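Local structure of CHAD domain protein (Streptomyces chartreusis, 6RN5) at residues A[82-85]-A[86-90]; A[101-104]-A[105-109]; A[287-290]-A[291-294]. The protein binds metal ions, copper among them, and as a phosin built on a CHAD domain probably binds polyphosphate. All blocks are in the same frame, centred on the assembly; numbering follows the deposited sequence.

Contact 1 of 3, residues A[82-85]-A[86-90]; sequences TDWC and EGMRP
Trp84 and Met88 are brought together by two different first torsions. Trp84 CG is anti to the backbone N (chi1 178°), while Met88 CG stands beside its own N (chi1 -61°). The methionine chain then bends at chi2 and chi3 and folds over the indole. Met88 CG lies over one face of the ring system, 3.8 Å from the centroid of the five-membered ring, as a CH-pi contact. Its closest ring atom is Trp84 CE2, at 3.6 Å from Met88 CG. Met88 SD comes in obliquely, 4.3 Å from the same centroid, which makes a Met-aromatic contact. Beneath this pair, Met88 N is hydrogen-bonded to Trp84 O at 2.9 Å. With an alanine in place of Trp84, Met88 CG and SD would probably lose the face they rest on, and a gap would probably open beside Leu73 and Leu213. On another side of the helix, Glu86 runs alongside Thr82, with Glu86 CD 3.8 Å from Thr82 CG2. A like charge is close by: Glu86 OE1 is 4.1 Å from Asp83 OD1. Leu73 of helix 56-75 and Ile206 of helix 201-213 both touch Met88. The arrangement is an i to i+4 Met-aromatic pair in the first turns of helix 82-120, packed against neighbouring helices of the all-helical CHAD fold.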
ATOM      1  N   THR A  82      30.360   6.066  39.022  1.00 43.27           N
ATOM      2  CA  THR A  82      30.287   5.281  37.822  1.00 44.74           C
ATOM      3  C   THR A  82      29.767   3.862  38.074  1.00 49.35           C
ATOM      4  O   THR A  82      28.860   3.414  37.347  1.00 45.19           O
ATOM      5  CB  THR A  82      31.644   5.260  37.095  1.00 43.62           C
ATOM      6  OG1 THR A  82      31.892   6.559  36.592  1.00 46.56           O
ATOM      7  CG2 THR A  82      31.630   4.349  35.898  1.00 45.66           C
ATOM      8  N   ASP A  83      30.345   3.170  39.065  1.00 49.33           N
ATOM      9  CA  ASP A  83      29.947   1.797  39.416  1.00 52.11           C
ATOM     10  C   ASP A  83      28.466   1.774  39.757  1.00 50.51           C
ATOM     11  O   ASP A  83      27.714   0.971  39.214  1.00 51.07           O
ATOM     12  CB  ASP A  83      30.717   1.250  40.624  1.00 55.18           C
ATOM     13  CG  ASP A  83      32.194   1.067  40.358  1.00 57.56           C
ATOM     14  OD1 ASP A  83      32.591   0.874  39.196  1.00 59.50           O
ATOM     15  OD2 ASP A  83      32.963   1.125  41.335  1.00 64.83           O
ATOM     16  N   TRP A  84      28.047   2.670  40.642  1.00 44.81           N
ATOM     17  CA  TRP A  84      26.634   2.768  40.966  1.00 44.74           C
ATOM     18  C   TRP A  84      25.754   2.895  39.687  1.00 42.37           C
ATOM     19  O   TRP A  84      24.851   2.094  39.483  1.00 40.84           O
ATOM     20  CB  TRP A  84      26.435   3.900  41.940  1.00 42.64           C
ATOM     21  CG  TRP A  84      25.015   4.128  42.303  1.00 42.20           C
ATOM     22  CD1 TRP A  84      24.281   3.484  43.282  1.00 43.52           C
ATOM     23  CD2 TRP A  84      24.151   5.112  41.737  1.00 39.70           C
ATOM     24  NE1 TRP A  84      23.001   4.003  43.324  1.00 39.55           N
ATOM     25  CE2 TRP A  84      22.906   5.011  42.397  1.00 36.11           C
ATOM     26  CE3 TRP A  84      24.302   6.060  40.709  1.00 37.71           C
ATOM     27  CZ2 TRP A  84      21.826   5.799  42.051  1.00 35.68           C
ATOM     28  CZ3 TRP A  84      23.231   6.851  40.385  1.00 37.40           C
ATOM     29  CH2 TRP A  84      21.998   6.720  41.062  1.00 33.98           C
ATOM     30  N   CYS A  85      26.078   3.817  38.791  1.00 38.06           N
ATOM     31  CA  CYS A  85      25.336   3.954  37.530  1.00 44.21           C
ATOM     32  C   CYS A  85      25.264   2.650  36.735  1.00 47.43           C
ATOM     33  O   CYS A  85      24.209   2.258  36.224  1.00 47.15           O
ATOM     34  CB  CYS A  85      25.956   5.019  36.612  1.00 42.64           C
ATOM     35  SG  CYS A  85      25.683   6.690  37.190  1.00 41.92           S
ATOM     36  N   GLU A  86      26.412   2.008  36.625  1.00 51.62           N
ATOM     37  CA  GLU A  86      26.555   0.820  35.809  1.00 52.99           C
ATOM     38  C   GLU A  86      25.788  -0.345  36.414  1.00 47.79           C
ATOM     39  O   GLU A  86      25.235  -1.134  35.689  1.00 52.80           O
ATOM     40  CB  GLU A  86      28.036   0.461  35.676  1.00 51.67           C
ATOM     41  CG  GLU A  86      28.834   1.446  34.847  1.00 59.16           C
ATOM     42  CD  GLU A  86      30.292   1.005  34.638  1.00 65.20           C
ATOM     43  OE1 GLU A  86      30.848   0.264  35.495  1.00 66.91           O
ATOM     44  OE2 GLU A  86      30.873   1.394  33.601  1.00 60.18           O
ATOM     45  N   GLY A  87      25.789  -0.451  37.739  1.00 47.28           N
ATOM     46  CA  GLY A  87      24.947  -1.419  38.446  1.00 48.38           C
ATOM     47  C   GLY A  87      23.438  -1.121  38.292  1.00 48.26           C
ATOM     48  O   GLY A  87      22.659  -2.033  38.026  1.00 50.26           O
ATOM     49  N   MET A  88      23.039   0.145  38.409  1.00 41.51           N
ATOM     50  CA  MET A  88      21.610   0.523  38.347  1.00 43.77           C
ATOM     51  C   MET A  88      20.985   0.337  36.972  1.00 44.02           C
ATOM     52  O   MET A  88      19.861  -0.147  36.874  1.00 40.71           O
ATOM     53  CB  MET A  88      21.413   1.982  38.740  1.00 41.92           C
ATOM     54  CG  MET A  88      21.847   2.357  40.150  1.00 38.01           C
ATOM     55  SD  MET A  88      20.704   1.670  41.343  1.00 40.54           S
ATOM     56  CE  MET A  88      19.292   2.758  41.191  1.00 38.13           C
ATOM     57  N   ARG A  89      21.701   0.714  35.908  1.00 45.50           N
ATOM     58  CA  ARG A  89      21.044   0.909  34.580  1.00 48.75           C
ATOM     59  C   ARG A  89      20.420  -0.346  33.970  1.00 41.93           C
ATOM     60  O   ARG A  89      19.249  -0.322  33.607  1.00 44.67           O
ATOM     61  CB  ARG A  89      21.998   1.559  33.537  1.00 53.65           C
ATOM     62  CG  ARG A  89      22.219   3.079  33.676  1.00 51.83           C
ATOM     63  CD  ARG A  89      22.820   3.690  32.397  1.00 51.43           C
ATOM     64  NE  ARG A  89      21.757   3.993  31.421  1.00 57.99           N
ATOM     65  CZ  ARG A  89      21.571   3.404  30.225  1.00 57.08           C
ATOM     66  NH1 ARG A  89      22.384   2.445  29.779  1.00 54.87           N
ATOM     67  NH2 ARG A  89      20.543   3.785  29.456  1.00 54.04           N
ATOM     68  N   PRO A  90      21.198  -1.431  33.823  1.00 40.41           N
ATOM     69  CA  PRO A  90      20.597  -2.673  33.291  1.00 41.17           C
ATOM     70  C   PRO A  90      19.488  -3.234  34.179  1.00 39.86           C
ATOM     71  O   PRO A  90      18.543  -3.820  33.675  1.00 40.79           O
ATOM     72  CB  PRO A  90      21.776  -3.653  33.265  1.00 42.08           C
ATOM     73  CG  PRO A  90      22.714  -3.149  34.322  1.00 42.51           C
ATOM     74  CD  PRO A  90      22.599  -1.650  34.250  1.00 40.98           C
TER

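Contact 2 of 3, residues A[101-104]-A[105-109]; sequences MEHA and YTARL
Met101 O accepts from Tyr105 N at 3.1 Å, the first of four i to i+4 backbone bonds that join 101-104 to 105-109. This is a continuous part of the long helix 82-120 of the CHAD fold. The helix is kinked here, where the N atoms of Glu102 and His103 have no bond to the turn before. The same step carries a Met-aromatic contact between Met101 and Tyr105. Tyr105 CG sits beside the backbone N (chi1 -71°), which tips the ring back over the preceding turn. The Met101 chain bends at chi2 and chi3 and brings its methyl over one ring face. Met101 CE is 3.7 Å from the ring centroid, a CH-pi contact, and its nearest ring atom is Tyr105 CE2 at 3.3 Å. Met101 SD lies farther off and oblique, 4.8 Å from the centroid. Leu183 and Ala186 of helix 170-198 also touch the tyrosine.

The carboxylate of Glu102 turns to that same helix, where OE1 is hydrogen-bonded to His191. The bent chain of Arg108 brings its guanidinium back toward Ala104, with Ala104 O over the centre of one face. Glu322 of helix 305-331 touches the same arginine. Glu102 O takes two donors from one residue. Thr106 N reaches it in the carbonyl plane at 3.0 Å, and Thr106 OG1, also at 3.0 Å, donates from above that plane.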
ATOM      1  N   MET A 101       5.936  -5.451  28.665  1.00 43.77           N
ATOM      2  CA  MET A 101       5.581  -6.522  27.726  1.00 42.60           C
ATOM      3  C   MET A 101       4.093  -6.791  27.606  1.00 40.02           C
ATOM      4  O   MET A 101       3.538  -6.814  26.503  1.00 35.69           O
ATOM      5  CB  MET A 101       6.360  -7.773  28.047  1.00 46.94           C
ATOM      6  CG  MET A 101       7.742  -7.741  27.404  1.00 56.38           C
ATOM      7  SD  MET A 101       7.850  -8.221  25.634  1.00 68.60           S
ATOM      8  CE  MET A 101       6.420  -7.497  24.821  1.00 62.24           C
ATOM      9  N   GLU A 102       3.428  -6.944  28.730  1.00 37.06           N
ATOM     10  CA  GLU A 102       1.999  -7.224  28.665  1.00 40.65           C
ATOM     11  C   GLU A 102       1.282  -6.197  27.783  1.00 38.47           C
ATOM     12  O   GLU A 102       0.595  -6.548  26.829  1.00 36.74           O
ATOM     13  CB  GLU A 102       1.376  -7.293  30.055  1.00 41.29           C
ATOM     14  CG  GLU A 102      -0.105  -7.578  30.007  1.00 46.87           C
ATOM     15  CD  GLU A 102      -0.765  -7.606  31.372  1.00 50.53           C
ATOM     16  OE1 GLU A 102      -0.081  -7.401  32.416  1.00 50.12           O
ATOM     17  OE2 GLU A 102      -1.982  -7.843  31.374  1.00 50.10           O
ATOM     18  N   HIS A 103       1.479  -4.929  28.107  1.00 39.70           N
ATOM     19  CA  HIS A 103       0.886  -3.795  27.384  1.00 41.89           C
ATOM     20  C   HIS A 103       1.254  -3.773  25.878  1.00 35.08           C
ATOM     21  O   HIS A 103       0.412  -3.537  25.052  1.00 35.68           O
ATOM     22  CB  HIS A 103       1.310  -2.467  28.086  1.00 47.31           C
ATOM     23  CG  HIS A 103       1.249  -1.256  27.206  1.00 54.19           C
ATOM     24  ND1 HIS A 103       0.068  -0.588  26.930  1.00 59.53           N
ATOM     25  CD2 HIS A 103       2.224  -0.597  26.527  1.00 64.21           C
ATOM     26  CE1 HIS A 103       0.321   0.426  26.121  1.00 62.54           C
ATOM     27  NE2 HIS A 103       1.622   0.451  25.868  1.00 61.42           N
ATOM     28  N   ALA A 104       2.516  -4.018  25.536  1.00 32.07           N
ATOM     29  CA  ALA A 104       2.905  -4.035  24.154  1.00 33.47           C
ATOM     30  C   ALA A 104       2.062  -5.068  23.358  1.00 31.57           C
ATOM     31  O   ALA A 104       1.590  -4.798  22.246  1.00 34.30           O
ATOM     32  CB  ALA A 104       4.428  -4.291  24.036  1.00 31.83           C
ATOM     33  N   TYR A 105       1.884  -6.253  23.921  1.00 32.87           N
ATOM     34  CA  TYR A 105       1.091  -7.307  23.263  1.00 32.89           C
ATOM     35  C   TYR A 105      -0.364  -6.913  23.163  1.00 32.12           C
ATOM     36  O   TYR A 105      -1.006  -7.107  22.086  1.00 29.35           O
ATOM     37  CB  TYR A 105       1.222  -8.660  23.958  1.00 30.29           C
ATOM     38  CG  TYR A 105       2.582  -9.294  23.756  1.00 32.62           C
ATOM     39  CD1 TYR A 105       3.071  -9.554  22.485  1.00 32.88           C
ATOM     40  CD2 TYR A 105       3.373  -9.668  24.844  1.00 32.81           C
ATOM     41  CE1 TYR A 105       4.309 -10.137  22.304  1.00 33.94           C
ATOM     42  CE2 TYR A 105       4.615 -10.248  24.662  1.00 31.17           C
ATOM     43  CZ  TYR A 105       5.069 -10.465  23.403  1.00 34.20           C
ATOM     44  OH  TYR A 105       6.276 -11.068  23.219  1.00 39.42           O
ATOM     45  N   THR A 106      -0.864  -6.265  24.208  1.00 34.77           N
ATOM     46  CA  THR A 106      -2.268  -5.777  24.202  1.00 36.62           C
ATOM     47  C   THR A 106      -2.491  -4.718  23.146  1.00 39.10           C
ATOM     48  O   THR A 106      -3.468  -4.762  22.424  1.00 42.22           O
ATOM     49  CB  THR A 106      -2.646  -5.180  25.560  1.00 39.51           C
ATOM     50  OG1 THR A 106      -2.329  -6.118  26.597  1.00 38.14           O
ATOM     51  CG2 THR A 106      -4.135  -4.819  25.606  1.00 37.05           C
ATOM     52  N   ALA A 107      -1.583  -3.753  23.035  1.00 38.92           N
ATOM     53  CA  ALA A 107      -1.770  -2.685  22.043  1.00 38.74           C
ATOM     54  C   ALA A 107      -1.572  -3.219  20.610  1.00 38.68           C
ATOM     55  O   ALA A 107      -2.266  -2.821  19.672  1.00 36.83           O
ATOM     56  CB  ALA A 107      -0.816  -1.542  22.314  1.00 37.23           C
ATOM     57  N   ARG A 108      -0.609  -4.127  20.446  1.00 36.38           N
ATOM     58  CA  ARG A 108      -0.374  -4.731  19.135  1.00 35.22           C
ATOM     59  C   ARG A 108      -1.626  -5.479  18.607  1.00 30.54           C
ATOM     60  O   ARG A 108      -1.980  -5.374  17.452  1.00 32.28           O
ATOM     61  CB  ARG A 108       0.833  -5.638  19.246  1.00 34.27           C
ATOM     62  CG  ARG A 108       1.288  -6.245  17.964  1.00 32.41           C
ATOM     63  CD  ARG A 108       2.628  -6.883  18.208  1.00 33.77           C
ATOM     64  NE  ARG A 108       3.526  -5.871  18.756  1.00 38.16           N
ATOM     65  CZ  ARG A 108       4.453  -6.088  19.695  1.00 37.69           C
ATOM     66  NH1 ARG A 108       4.653  -7.295  20.208  1.00 35.19           N
ATOM     67  NH2 ARG A 108       5.203  -5.079  20.101  1.00 34.95           N
ATOM     68  N   LEU A 109      -2.301  -6.223  19.455  1.00 33.08           N
ATOM     69  CA  LEU A 109      -3.491  -6.941  19.021  1.00 34.33           C
ATOM     70  C   LEU A 109      -4.534  -5.965  18.543  1.00 37.57           C
ATOM     71  O   LEU A 109      -5.095  -6.091  17.437  1.00 35.12           O
ATOM     72  CB  LEU A 109      -4.058  -7.797  20.159  1.00 33.45           C
ATOM     73  CG  LEU A 109      -5.379  -8.533  19.879  1.00 35.60           C
ATOM     74  CD1 LEU A 109      -5.332  -9.334  18.575  1.00 34.33           C
ATOM     75  CD2 LEU A 109      -5.757  -9.457  21.029  1.00 34.48           C
TER

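Contact 3 of 3, residues A[287-290]-A[291-294]; sequences HRYA and REAV. With SO4 (sulfate ion), chain G.
Arg288 and Glu292 stand one turn apart on helix 274-295, beside an anion pocket of the CHAD domain that holds a sulfate. The sulfate probably comes from the crystallisation liquor. The pocket is basic, consistent with a fold that binds polyphosphate.

Arg288 starts at CB, which points away from 291-294. CG stands beside the backbone N (chi1 -86°). Bends at chi2 and chi3 turn CD and NE toward the sulfate, and only from CZ outward does the chain meet it. The sulfur lies in the guanidinium plane, at its edge. At the tip, Arg288 NH1 makes a weak hydrogen bond of 3.5 Å to sulfate O2. It also makes a weak hydrogen bond to a water, which in turn donates to Glu292 OE2 at 2.8 Å. Arg288 NH1 and Glu292 OE2 are 4.4 Å apart, too far for a salt bridge, and no N-H of the arginine is aimed at that oxygen. Glu292 OE1 is hydrogen-bonded to Tyr27 and OE2 forms a salt bridge with Arg68, so both carboxylate oxygens have partners.

Arg64, Arg67 and Arg68 of helix 56-75 are also hydrogen-bonded to the sulfate, so several arginines gather round the anion and probably balance its charge. Away from the sulfate, Arg291 CD packs obliquely against the His287 ring, 3.7 Å from His287 NE2. The backbone bond of this pair, Arg291 N to His287 O, is almost straight (179°). Arg288 NH2 also points at sulfate O4, but the modelled distance is implausibly short and the length of that bond is doubtful. Tyr289 OH donates to the same sulfate O4 at 2.7 Å.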
ATOM      1  N   HIS A 287      16.827  12.817  25.251  1.00 30.27           N
ATOM      2  CA  HIS A 287      16.817  14.285  25.170  1.00 35.71           C
ATOM      3  C   HIS A 287      15.609  14.856  25.956  1.00 32.34           C
ATOM      4  O   HIS A 287      15.733  15.785  26.682  1.00 30.21           O
ATOM      5  CB  HIS A 287      16.805  14.713  23.663  1.00 35.14           C
ATOM      6  CG  HIS A 287      16.554  16.167  23.432  1.00 35.84           C
ATOM      7  ND1 HIS A 287      17.360  17.161  23.953  1.00 38.65           N
ATOM      8  CD2 HIS A 287      15.604  16.800  22.699  1.00 38.07           C
ATOM      9  CE1 HIS A 287      16.911  18.338  23.555  1.00 36.74           C
ATOM     10  NE2 HIS A 287      15.847  18.148  22.789  1.00 39.59           N
ATOM     11  N   ARG A 288      14.462  14.222  25.873  1.00 36.14           N
ATOM     12  CA  ARG A 288      13.286  14.761  26.561  1.00 36.16           C
ATOM     13  C   ARG A 288      13.493  14.752  28.047  1.00 33.06           C
ATOM     14  O   ARG A 288      13.233  15.737  28.713  1.00 32.45           O
ATOM     15  CB  ARG A 288      12.032  13.978  26.171  1.00 41.19           C
ATOM     16  CG  ARG A 288      11.379  14.506  24.875  1.00 46.84           C
ATOM     17  CD  ARG A 288       9.843  14.495  25.073  1.00 50.73           C
ATOM     18  NE  ARG A 288       9.486  13.113  25.264  1.00 48.05           N
ATOM     19  CZ  ARG A 288       8.899  12.531  26.300  1.00 47.74           C
ATOM     20  NH1 ARG A 288       8.399  13.196  27.327  1.00 51.44           N
ATOM     21  NH2 ARG A 288       8.748  11.217  26.233  1.00 45.10           N
ATOM     22  N   TYR A 289      14.070  13.671  28.535  1.00 31.36           N
ATOM     23  CA  TYR A 289      14.236  13.465  29.962  1.00 31.97           C
ATOM     24  C   TYR A 289      15.363  14.275  30.519  1.00 31.59           C
ATOM     25  O   TYR A 289      15.355  14.577  31.697  1.00 29.62           O
ATOM     26  CB  TYR A 289      14.478  11.982  30.268  1.00 33.22           C
ATOM     27  CG  TYR A 289      13.345  11.054  29.911  1.00 34.31           C
ATOM     28  CD1 TYR A 289      12.038  11.520  29.747  1.00 34.90           C
ATOM     29  CD2 TYR A 289      13.567   9.684  29.809  1.00 33.60           C
ATOM     30  CE1 TYR A 289      11.002  10.645  29.474  1.00 35.56           C
ATOM     31  CE2 TYR A 289      12.545   8.816  29.528  1.00 33.55           C
ATOM     32  CZ  TYR A 289      11.260   9.284  29.359  1.00 35.89           C
ATOM     33  OH  TYR A 289      10.220   8.384  29.047  1.00 37.23           O
ATOM     34  N   ALA A 290      16.333  14.613  29.672  1.00 32.58           N
ATOM     35  CA  ALA A 290      17.401  15.536  30.040  1.00 30.58           C
ATOM     36  C   ALA A 290      16.853  16.957  30.216  1.00 32.20           C
ATOM     37  O   ALA A 290      17.202  17.648  31.193  1.00 30.27           O
ATOM     38  CB  ALA A 290      18.532  15.501  28.984  1.00 29.69           C
ATOM     39  N   ARG A 291      16.048  17.415  29.259  1.00 34.25           N
ATOM     40  CA  ARG A 291      15.311  18.670  29.425  1.00 38.28           C
ATOM     41  C   ARG A 291      14.547  18.671  30.758  1.00 37.80           C
ATOM     42  O   ARG A 291      14.567  19.667  31.458  1.00 37.29           O
ATOM     43  CB  ARG A 291      14.344  18.922  28.256  1.00 40.45           C
ATOM     44  CG  ARG A 291      15.071  19.355  26.985  1.00 49.53           C
ATOM     45  CD  ARG A 291      14.161  19.474  25.754  1.00 55.46           C
ATOM     46  NE  ARG A 291      13.400  20.735  25.681  1.00 62.45           N
ATOM     47  CZ  ARG A 291      12.077  20.863  25.856  1.00 65.87           C
ATOM     48  NH1 ARG A 291      11.279  19.818  26.114  1.00 69.79           N
ATOM     49  NH2 ARG A 291      11.531  22.062  25.766  1.00 68.42           N
ATOM     50  N   GLU A 292      13.868  17.568  31.099  1.00 36.90           N
ATOM     51  CA  GLU A 292      13.192  17.453  32.416  1.00 36.51           C
ATOM     52  C   GLU A 292      14.187  17.622  33.588  1.00 35.63           C
ATOM     53  O   GLU A 292      13.930  18.359  34.529  1.00 34.70           O
ATOM     54  CB  GLU A 292      12.503  16.094  32.561  1.00 37.00           C
ATOM     55  CG  GLU A 292      11.286  15.894  31.671  1.00 36.93           C
ATOM     56  CD  GLU A 292      10.424  14.741  32.126  1.00 36.35           C
ATOM     57  OE1 GLU A 292      10.690  14.131  33.197  1.00 37.89           O
ATOM     58  OE2 GLU A 292       9.441  14.443  31.419  1.00 38.09           O
ATOM     59  N   ALA A 293      15.307  16.908  33.549  1.00 32.65           N
ATOM     60  CA  ALA A 293      16.273  16.950  34.638  1.00 34.76           C
ATOM     61  C   ALA A 293      16.827  18.356  34.926  1.00 36.96           C
ATOM     62  O   ALA A 293      17.082  18.752  36.089  1.00 35.61           O
ATOM     63  CB  ALA A 293      17.418  15.979  34.318  1.00 36.09           C
ATOM     64  N   VAL A 294      17.023  19.084  33.829  1.00 39.13           N
ATOM     65  CA  VAL A 294      17.590  20.423  33.788  1.00 41.67           C
ATOM     66  C   VAL A 294      16.607  21.430  34.339  1.00 45.37           C
ATOM     67  O   VAL A 294      17.007  22.389  34.952  1.00 41.81           O
ATOM     68  CB  VAL A 294      17.991  20.779  32.335  1.00 42.15           C
ATOM     69  CG1 VAL A 294      18.020  22.257  32.092  1.00 46.37           C
ATOM     70  CG2 VAL A 294      19.358  20.155  32.043  1.00 44.62           C
TER
HETATM   71  S   SO4 G 406       6.850   9.577  28.624  1.00 43.77           S
HETATM   72  O1  SO4 G 406       7.076   8.737  29.784  1.00 40.56           O
HETATM   73  O2  SO4 G 406       6.477  10.918  29.131  1.00 41.89           O
HETATM   74  O3  SO4 G 406       5.763   9.054  27.789  1.00 47.64           O
HETATM   75  O4  SO4 G 406       8.087   9.555  27.803  1.00 51.23           O
HETATM   76  O   HOH W   1       8.783  15.750  28.996  1.00 52.52           O

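Each contact joins two halves of one continuous stretch of helix, so none closes a long loop. They follow in series along the chain, and none nests in or crosses another. Contact 1 comes first, at the start of helix 82-120, and meets helices 56-75 and 201-213. Contact 2 lies further along the same helix, its centre about 29 Å from that of contact 1, and faces helices 170-198 and 305-331. Contact 3 follows much later, on helix 274-295, and meets helices 56-75, 229-244 and 305-331. Helix 56-75 therefore borders contacts 1 and 3, and helix 305-331 borders contacts 2 and 3. Contact 2 lies across the chain's centre from both others.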